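Local coordinates for cell Inhibiting Factor (CifBp) (Burkholderia pseudomallei, PDB 3GQM), which deamidates a glutamine side chain of host NEDD8 to glutamate, thereby shutting down cullin-RING ubiquitin ligases and inhibiting the host cell cycle, at residues T133-A136 and E137-T141; P188-V192 and E193-S197; F262-F265 and Q266-A269. One frame throughout, in Å; residues are numbered along the deposited sequence.

Contact 1: T133-A136 and E137-T141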
loop_
_atom_site.group_PDB
_atom_site.type_symbol
_atom_site.label_atom_id
_atom_site.label_comp_id
_atom_site.label_asym_id
_atom_site.label_seq_id
_atom_site.Cartn_x
_atom_site.Cartn_y
_atom_site.Cartn_z
ATOM N N THR A 133 -1.900 -19.528 7.113
ATOM C CA THR A 133 -2.862 -19.091 8.090
ATOM C C THR A 133 -3.985 -18.468 7.287
ATOM O O THR A 133 -3.741 -17.748 6.291
ATOM C CB THR A 133 -2.252 -18.061 9.070
ATOM O OG1 THR A 133 -0.956 -18.511 9.491
ATOM C CG2 THR A 133 -3.120 -17.880 10.315
ATOM N N SER A 134 -5.222 -18.770 7.687
ATOM C CA SER A 134 -6.352 -18.036 7.146
ATOM C C SER A 134 -6.317 -16.615 7.763
ATOM O O SER A 134 -5.854 -16.411 8.914
ATOM C CB SER A 134 -7.659 -18.761 7.455
ATOM O OG SER A 134 -8.284 -18.211 8.600
ATOM N N PHE A 135 -6.813 -15.650 6.999
ATOM C CA PHE A 135 -6.928 -14.306 7.470
ATOM C C PHE A 135 -7.857 -14.218 8.710
ATOM O O PHE A 135 -7.542 -13.497 9.681
ATOM C CB PHE A 135 -7.401 -13.401 6.317
ATOM C CG PHE A 135 -7.511 -11.952 6.679
ATOM C CD1 PHE A 135 -6.385 -11.187 6.918
ATOM C CD2 PHE A 135 -8.735 -11.339 6.755
ATOM C CE1 PHE A 135 -6.491 -9.841 7.239
ATOM C CE2 PHE A 135 -8.828 -9.988 7.081
ATOM C CZ PHE A 135 -7.700 -9.258 7.322
ATOM N N ALA A 136 -8.987 -14.936 8.684
ATOM C CA ALA A 136 -9.901 -14.925 9.834
ATOM C C ALA A 136 -9.222 -15.434 11.089
ATOM O O ALA A 136 -9.400 -14.863 12.153
ATOM C CB ALA A 136 -11.176 -15.716 9.569
ATOM N N GLU A 137 -8.419 -16.480 10.937
ATOM C CA GLU A 137 -7.743 -17.103 12.059
ATOM C C GLU A 137 -6.860 -16.048 12.675
ATOM O O GLU A 137 -6.925 -15.793 13.888
ATOM C CB GLU A 137 -6.873 -18.284 11.594
ATOM C CG GLU A 137 -6.319 -19.094 12.741
ATOM C CD GLU A 137 -5.446 -20.284 12.325
ATOM O OE1 GLU A 137 -5.226 -20.507 11.107
ATOM O OE2 GLU A 137 -4.974 -20.996 13.247
ATOM N N HIS A 138 -6.053 -15.421 11.818
ATOM C CA HIS A 138 -5.104 -14.417 12.276
ATOM C C HIS A 138 -5.756 -13.199 12.949
ATOM O O HIS A 138 -5.373 -12.837 14.057
ATOM C CB HIS A 138 -4.156 -13.990 11.160
ATOM C CG HIS A 138 -3.102 -13.049 11.633
ATOM N ND1 HIS A 138 -2.045 -13.457 12.417
ATOM C CD2 HIS A 138 -2.977 -11.708 11.498
ATOM C CE1 HIS A 138 -1.297 -12.413 12.719
ATOM N NE2 HIS A 138 -1.836 -11.341 12.166
ATOM N N VAL A 139 -6.756 -12.604 12.305
ATOM C CA VAL A 139 -7.443 -11.428 12.868
ATOM C C VAL A 139 -8.036 -11.749 14.233
ATOM O O VAL A 139 -7.983 -10.928 15.146
ATOM C CB VAL A 139 -8.566 -10.841 11.925
ATOM C CG1 VAL A 139 -9.297 -9.656 12.594
ATOM C CG2 VAL A 139 -7.980 -10.373 10.587
ATOM N N ASN A 140 -8.567 -12.959 14.383
ATOM C CA ASN A 140 -9.128 -13.372 15.662
ATOM C C ASN A 140 -8.120 -13.450 16.800
ATOM O O ASN A 140 -8.526 -13.563 17.943
ATOM C CB ASN A 140 -9.852 -14.707 15.538
ATOM C CG ASN A 140 -11.163 -14.578 14.807
ATOM O OD1 ASN A 140 -11.741 -13.478 14.712
ATOM N ND2 ASN A 140 -11.646 -15.697 14.266
ATOM N N THR A 141 -6.824 -13.385 16.489
ATOM C CA THR A 141 -5.798 -13.357 17.531
ATOM C C THR A 141 -5.340 -11.935 17.899
ATOM O O THR A 141 -4.625 -11.752 18.874
ATOM C CB THR A 141 -4.581 -14.235 17.162
ATOM O OG1 THR A 141 -3.730 -13.534 16.234
ATOM C CG2 THR A 141 -5.046 -15.557 16.546
#
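Ser134 N-caps the short helix 135-139: its OG accepts from Glu137 N at 2.9 Å, the capping bond that takes up an amide of the first turn. The packed side of this turn belongs to Phe135 and Val139, one turn apart. Val139 CG2 sits over one face of the Phe135 ring as a CH-pi contact, 3.6 Å from the centroid and displaced toward the rim near CZ. With CG anti to the backbone N (chi1 -178°), the ring swings off the helix, where Leu206 and Leu209 of helix 206-212 also pack against it. The backbone bond from Val139 N to Phe135 O, 2.9 Å, ties the same two residues together. His138 is held too, its NE2 bonding to Ser257 on strand 253-260.

The solvent side is looser. Exposed Glu137 reaches out fully extended, and its carboxylate only brushes Thr133, the two side chains crossing at about a right angle with Thr133 CG2 3.5 Å from Glu137 OE1. Farther along, one carbonyl has two donors: His138 O accepts from Thr141 N and, in its carbonyl plane on a lone pair, from Thr141 OG1 at 2.8 Å.

Contact 2: P188-V192 and E193-S197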
loop_
_atom_site.group_PDB
_atom_site.type_symbol
_atom_site.label_atom_id
_atom_site.label_comp_id
_atom_site.label_asym_id
_atom_site.label_seq_id
_atom_site.Cartn_x
_atom_site.Cartn_y
_atom_site.Cartn_z
ATOM N N PRO A 188 -7.758 -3.525 -12.871
ATOM C CA PRO A 188 -7.348 -2.347 -13.619
ATOM C C PRO A 188 -6.343 -1.493 -12.818
ATOM O O PRO A 188 -6.245 -1.616 -11.583
ATOM C CB PRO A 188 -8.672 -1.589 -13.812
ATOM C CG PRO A 188 -9.485 -2.011 -12.667
ATOM C CD PRO A 188 -9.163 -3.459 -12.464
ATOM N N ALA A 189 -5.616 -0.639 -13.529
ATOM C CA ALA A 189 -4.680 0.284 -12.906
ATOM C C ALA A 189 -5.397 1.262 -11.979
ATOM O O ALA A 189 -6.492 1.754 -12.301
ATOM C CB ALA A 189 -3.889 1.036 -13.936
ATOM N N VAL A 190 -4.797 1.522 -10.818
ATOM C CA VAL A 190 -5.315 2.584 -9.922
ATOM C C VAL A 190 -4.168 3.269 -9.172
ATOM O O VAL A 190 -3.279 2.605 -8.680
ATOM C CB VAL A 190 -6.426 2.059 -8.987
ATOM C CG1 VAL A 190 -5.885 1.009 -7.959
ATOM C CG2 VAL A 190 -7.196 3.240 -8.294
ATOM N N ARG A 191 -4.159 4.594 -9.186
ATOM C CA ARG A 191 -3.160 5.395 -8.492
ATOM C C ARG A 191 -3.533 5.344 -7.002
ATOM O O ARG A 191 -4.712 5.320 -6.686
ATOM C CB ARG A 191 -3.252 6.861 -8.976
ATOM C CG ARG A 191 -2.647 7.080 -10.376
ATOM C CD ARG A 191 -3.126 8.401 -10.981
ATOM N NE ARG A 191 -2.572 9.553 -10.289
ATOM C CZ ARG A 191 -3.278 10.533 -9.720
ATOM N NH1 ARG A 191 -4.611 10.522 -9.732
ATOM N NH2 ARG A 191 -2.637 11.534 -9.127
ATOM N N VAL A 192 -2.554 5.366 -6.104
ATOM C CA VAL A 192 -2.876 5.417 -4.651
ATOM C C VAL A 192 -3.757 6.660 -4.314
ATOM O O VAL A 192 -4.747 6.556 -3.579
ATOM C CB VAL A 192 -1.601 5.314 -3.751
ATOM C CG1 VAL A 192 -0.687 6.602 -3.863
ATOM C CG2 VAL A 192 -1.969 5.012 -2.316
ATOM N N GLU A 193 -3.462 7.804 -4.950
ATOM C CA GLU A 193 -4.237 9.037 -4.660
ATOM C C GLU A 193 -5.716 8.863 -4.969
ATOM O O GLU A 193 -6.538 9.306 -4.190
ATOM C CB GLU A 193 -3.703 10.250 -5.426
ATOM C CG GLU A 193 -2.223 10.549 -5.101
ATOM C CD GLU A 193 -1.253 9.967 -6.115
ATOM O OE1 GLU A 193 -1.468 8.851 -6.646
ATOM O OE2 GLU A 193 -0.236 10.649 -6.363
ATOM N N ASP A 194 -6.036 8.254 -6.121
ATOM C CA ASP A 194 -7.414 8.043 -6.538
ATOM C C ASP A 194 -8.045 7.016 -5.626
ATOM O O ASP A 194 -9.172 7.195 -5.166
ATOM C CB ASP A 194 -7.485 7.603 -8.025
ATOM C CG ASP A 194 -7.083 8.730 -8.984
ATOM O OD1 ASP A 194 -7.357 9.911 -8.658
ATOM O OD2 ASP A 194 -6.470 8.485 -10.037
ATOM N N TRP A 195 -7.322 5.932 -5.356
ATOM C CA TRP A 195 -7.856 4.896 -4.471
ATOM C C TRP A 195 -8.251 5.483 -3.119
ATOM O O TRP A 195 -9.384 5.264 -2.616
ATOM C CB TRP A 195 -6.882 3.731 -4.249
ATOM C CG TRP A 195 -7.522 2.710 -3.335
ATOM C CD1 TRP A 195 -7.358 2.597 -1.966
ATOM C CD2 TRP A 195 -8.520 1.760 -3.695
ATOM N NE1 TRP A 195 -8.169 1.598 -1.466
ATOM C CE2 TRP A 195 -8.879 1.055 -2.516
ATOM C CE3 TRP A 195 -9.159 1.431 -4.908
ATOM C CZ2 TRP A 195 -9.838 0.042 -2.522
ATOM C CZ3 TRP A 195 -10.085 0.405 -4.918
ATOM C CH2 TRP A 195 -10.423 -0.279 -3.733
ATOM N N ILE A 196 -7.318 6.218 -2.522
ATOM C CA ILE A 196 -7.578 6.816 -1.214
ATOM C C ILE A 196 -8.733 7.820 -1.322
ATOM O O ILE A 196 -9.639 7.815 -0.515
ATOM C CB ILE A 196 -6.287 7.424 -0.608
ATOM C CG1 ILE A 196 -5.377 6.271 -0.152
ATOM C CG2 ILE A 196 -6.655 8.429 0.551
ATOM C CD1 ILE A 196 -3.989 6.701 0.289
ATOM N N SER A 197 -8.758 8.632 -2.358
ATOM C CA SER A 197 -9.843 9.603 -2.468
ATOM C C SER A 197 -11.266 8.985 -2.649
ATOM O O SER A 197 -12.240 9.464 -2.075
ATOM C CB SER A 197 -9.538 10.548 -3.589
ATOM O OG SER A 197 -10.478 11.608 -3.538
HETATM O O HOH W 1 -6.336 6.036 -10.732
#
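Glu193 and Arg191 meet at the start of helix 192-199, where the chain comes in from the loop after strand 176-178. The Glu193 side chain folds back, bent at chi2 (97°), and lays its carboxylate over one face of the Arg191 guanidinium, the two planes 30° apart. The salt bridge is a long one, 3.8 Å from Arg191 NH2 to Glu193 OE2, and rests on charge alone because the oxygen lies well out of the guanidinium plane. Glu193 OE1 has its hydrogen bond elsewhere, with Thr101 OG1.

Asp194 takes the edge of the same guanidinium. Its OD2 receives Arg191 NH1 at 2.8 Å, approached from above the carboxylate plane, with the two planes 69° apart. A bend at the third torsion of the arginine brings the guanidinium round to this acid. A water accepts from Arg191 N and lies unusually close to Asp194 OD2, at 2.5 Å, so the detail of that second link is doubtful.

At Trp195 the backbone takes over: its N donates to Arg191 O at 3.0 Å. Val190 CG2 lies near the edge of the indole, 4.1 Å from Trp195 CB, while Trp195 NE1 bonds to Ile177 O and the ring touches Gln179, inferred to belong to the active site. Ile196 N follows with a bond of 2.8 Å to Val192 O. Its CD1 reaches Val192 CG2 at 3.7 Å, the two side chains lying side by side on the face that Met41 of helix 29-42 covers.

Here a helix N-terminus with Arg191 at the N-cap position joins a surface salt-bridge network of Arg191, Glu193 and Asp194 to the tryptophan beside the probable active-site glutamine.

Contact 3: F262-F265 and Q266-A269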
loop_
_atom_site.group_PDB
_atom_site.type_symbol
_atom_site.label_atom_id
_atom_site.label_comp_id
_atom_site.label_asym_id
_atom_site.label_seq_id
_atom_site.Cartn_x
_atom_site.Cartn_y
_atom_site.Cartn_z
ATOM N N PHE A 262 -1.909 5.059 16.458
ATOM C CA PHE A 262 -2.568 6.051 15.605
ATOM C C PHE A 262 -2.016 7.480 15.601
ATOM O O PHE A 262 -1.961 8.139 14.552
ATOM C CB PHE A 262 -4.081 6.071 15.870
ATOM C CG PHE A 262 -4.819 6.949 14.938
ATOM C CD1 PHE A 262 -5.059 6.522 13.619
ATOM C CD2 PHE A 262 -5.252 8.218 15.356
ATOM C CE1 PHE A 262 -5.719 7.353 12.716
ATOM C CE2 PHE A 262 -5.923 9.066 14.481
ATOM C CZ PHE A 262 -6.168 8.646 13.159
ATOM N N ARG A 263 -1.666 8.002 16.762
ATOM C CA ARG A 263 -1.112 9.379 16.806
ATOM C C ARG A 263 0.258 9.448 16.166
ATOM O O ARG A 263 0.607 10.463 15.581
ATOM C CB ARG A 263 -0.987 9.907 18.253
ATOM C CG ARG A 263 -2.336 10.188 18.920
ATOM C CD ARG A 263 -2.085 10.965 20.252
ATOM N NE ARG A 263 -3.294 11.104 21.055
ATOM C CZ ARG A 263 -4.313 11.902 20.720
ATOM N NH1 ARG A 263 -5.374 11.969 21.506
ATOM N NH2 ARG A 263 -4.262 12.631 19.606
ATOM N N GLN A 264 1.034 8.382 16.292
ATOM C CA GLN A 264 2.391 8.341 15.638
ATOM C C GLN A 264 2.228 8.383 14.143
ATOM O O GLN A 264 2.942 9.162 13.462
ATOM C CB GLN A 264 3.195 7.086 16.037
ATOM C CG GLN A 264 4.686 7.212 15.723
ATOM C CD GLN A 264 5.285 8.537 16.247
ATOM O OE1 GLN A 264 5.108 8.902 17.395
ATOM N NE2 GLN A 264 5.957 9.258 15.389
ATOM N N PHE A 265 1.254 7.586 13.641
ATOM C CA PHE A 265 0.881 7.622 12.209
ATOM C C PHE A 265 0.561 9.052 11.713
ATOM O O PHE A 265 1.085 9.529 10.686
ATOM C CB PHE A 265 -0.304 6.667 11.919
ATOM C CG PHE A 265 -0.897 6.805 10.505
ATOM C CD1 PHE A 265 -0.087 7.052 9.395
ATOM C CD2 PHE A 265 -2.263 6.648 10.296
ATOM C CE1 PHE A 265 -0.627 7.209 8.127
ATOM C CE2 PHE A 265 -2.822 6.787 9.014
ATOM C CZ PHE A 265 -2.006 7.054 7.924
ATOM N N GLN A 266 -0.334 9.711 12.436
ATOM C CA GLN A 266 -0.734 11.087 12.120
ATOM C C GLN A 266 0.480 11.963 12.148
ATOM O O GLN A 266 0.693 12.771 11.266
ATOM C CB GLN A 266 -1.712 11.590 13.167
ATOM C CG GLN A 266 -3.066 10.935 13.108
ATOM C CD GLN A 266 -4.012 11.653 14.050
ATOM O OE1 GLN A 266 -3.890 11.545 15.266
ATOM N NE2 GLN A 266 -4.938 12.394 13.498
ATOM N N ARG A 267 1.290 11.762 13.161
ATOM C CA ARG A 267 2.487 12.551 13.331
ATOM C C ARG A 267 3.469 12.323 12.152
ATOM O O ARG A 267 3.968 13.294 11.562
ATOM C CB ARG A 267 3.124 12.247 14.705
ATOM C CG ARG A 267 4.090 13.313 15.148
ATOM C CD ARG A 267 4.486 13.156 16.653
ATOM N NE ARG A 267 5.179 14.367 17.141
ATOM C CZ ARG A 267 4.604 15.534 17.491
ATOM N NH1 ARG A 267 3.289 15.738 17.454
ATOM N NH2 ARG A 267 5.372 16.529 17.887
ATOM N N ASN A 268 3.723 11.075 11.784
ATOM C CA ASN A 268 4.597 10.814 10.607
ATOM C C ASN A 268 4.037 11.432 9.364
ATOM O O ASN A 268 4.782 12.055 8.564
ATOM C CB ASN A 268 4.834 9.311 10.384
ATOM C CG ASN A 268 5.566 8.662 11.527
ATOM O OD1 ASN A 268 6.305 9.340 12.259
ATOM N ND2 ASN A 268 5.391 7.320 11.698
ATOM N N ALA A 269 2.720 11.305 9.167
ATOM C CA ALA A 269 2.163 11.818 7.906
ATOM C C ALA A 269 2.197 13.349 7.852
ATOM O O ALA A 269 2.347 13.940 6.760
ATOM C CB ALA A 269 0.749 11.312 7.639
HETATM O O HOH W 2 -2.715 12.948 17.341
#
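Phe262 and Gln266 begin a ladder of contacts within one helix, between residues three or four apart, in the first turns of helix 262-273, which directly follows the edge strand 253-260. Helices 29-42 and 104-116 pack against its inner side. Gln266 passes across one face of the Phe262 ring with CG over it, a CH-pi contact at 4.1 Å from the centroid. Its amide lies farther out, turned 32° from the ring plane, and packing is tight where it passes the CE2 corner of the ring, Gln266 CD lying only 3.2 Å from Phe262 CE2. Placing CG beside the backbone N (chi1 -70°) sends the glutamine back toward the preceding turn.

On the outer side Gln266 also runs next to Arg263, both side chains pointing the same way. A water bridges their ends, donating to Gln266 OE1 and accepting from Arg263 NH2, each at 2.8 Å. This water lies at the edge of the guanidinium, in its plane.

Another rung pairs two amides. Gln264 NE2 donates to Asn268 OD1 at 3.2 Å, from above the carbonyl plane and not on a lone pair, with the planes 55° apart; a bend at the second torsion of Gln264 carries its amide toward the asparagine. The other end of the Asn268 amide, which is buried, is also used, since Asn268 ND2 donates to Glu117 O and Leu114 O, linking this helix to the end of helix 104-116 and the residues after it.

Phe265 and Ala269 face inward, both touching Leu114, and are joined by the backbone bond from Ala269 N to Phe265 O at 2.9 Å. The pattern is that of an amphipathic alpha-helix, with Phe262, Phe265 and Ala269 on the packed side and Arg263 and Arg267 toward solvent.

The three are local contacts in series along the chain, two taking in a helix N-cap and one wholly within a helix, and none touches another. Contact 2 is the one beside the probable active site: the side chain of Trp195 comes to about 3 Å from that of Gln179, and that of Val190 to about 6 Å from that of His159. Contacts 1 and 3 lie away from these residues, with centres about 26 Å apart. Contacts 2 and 3 approach most closely, to about 8 Å between nearest atoms, and share helix 29-42 as a packing partner, Leu37 touching both Ile196 and Phe265. Contact 1 is tied to strand 253-260 through Ser257, and contact 3 begins the helix that follows this strand.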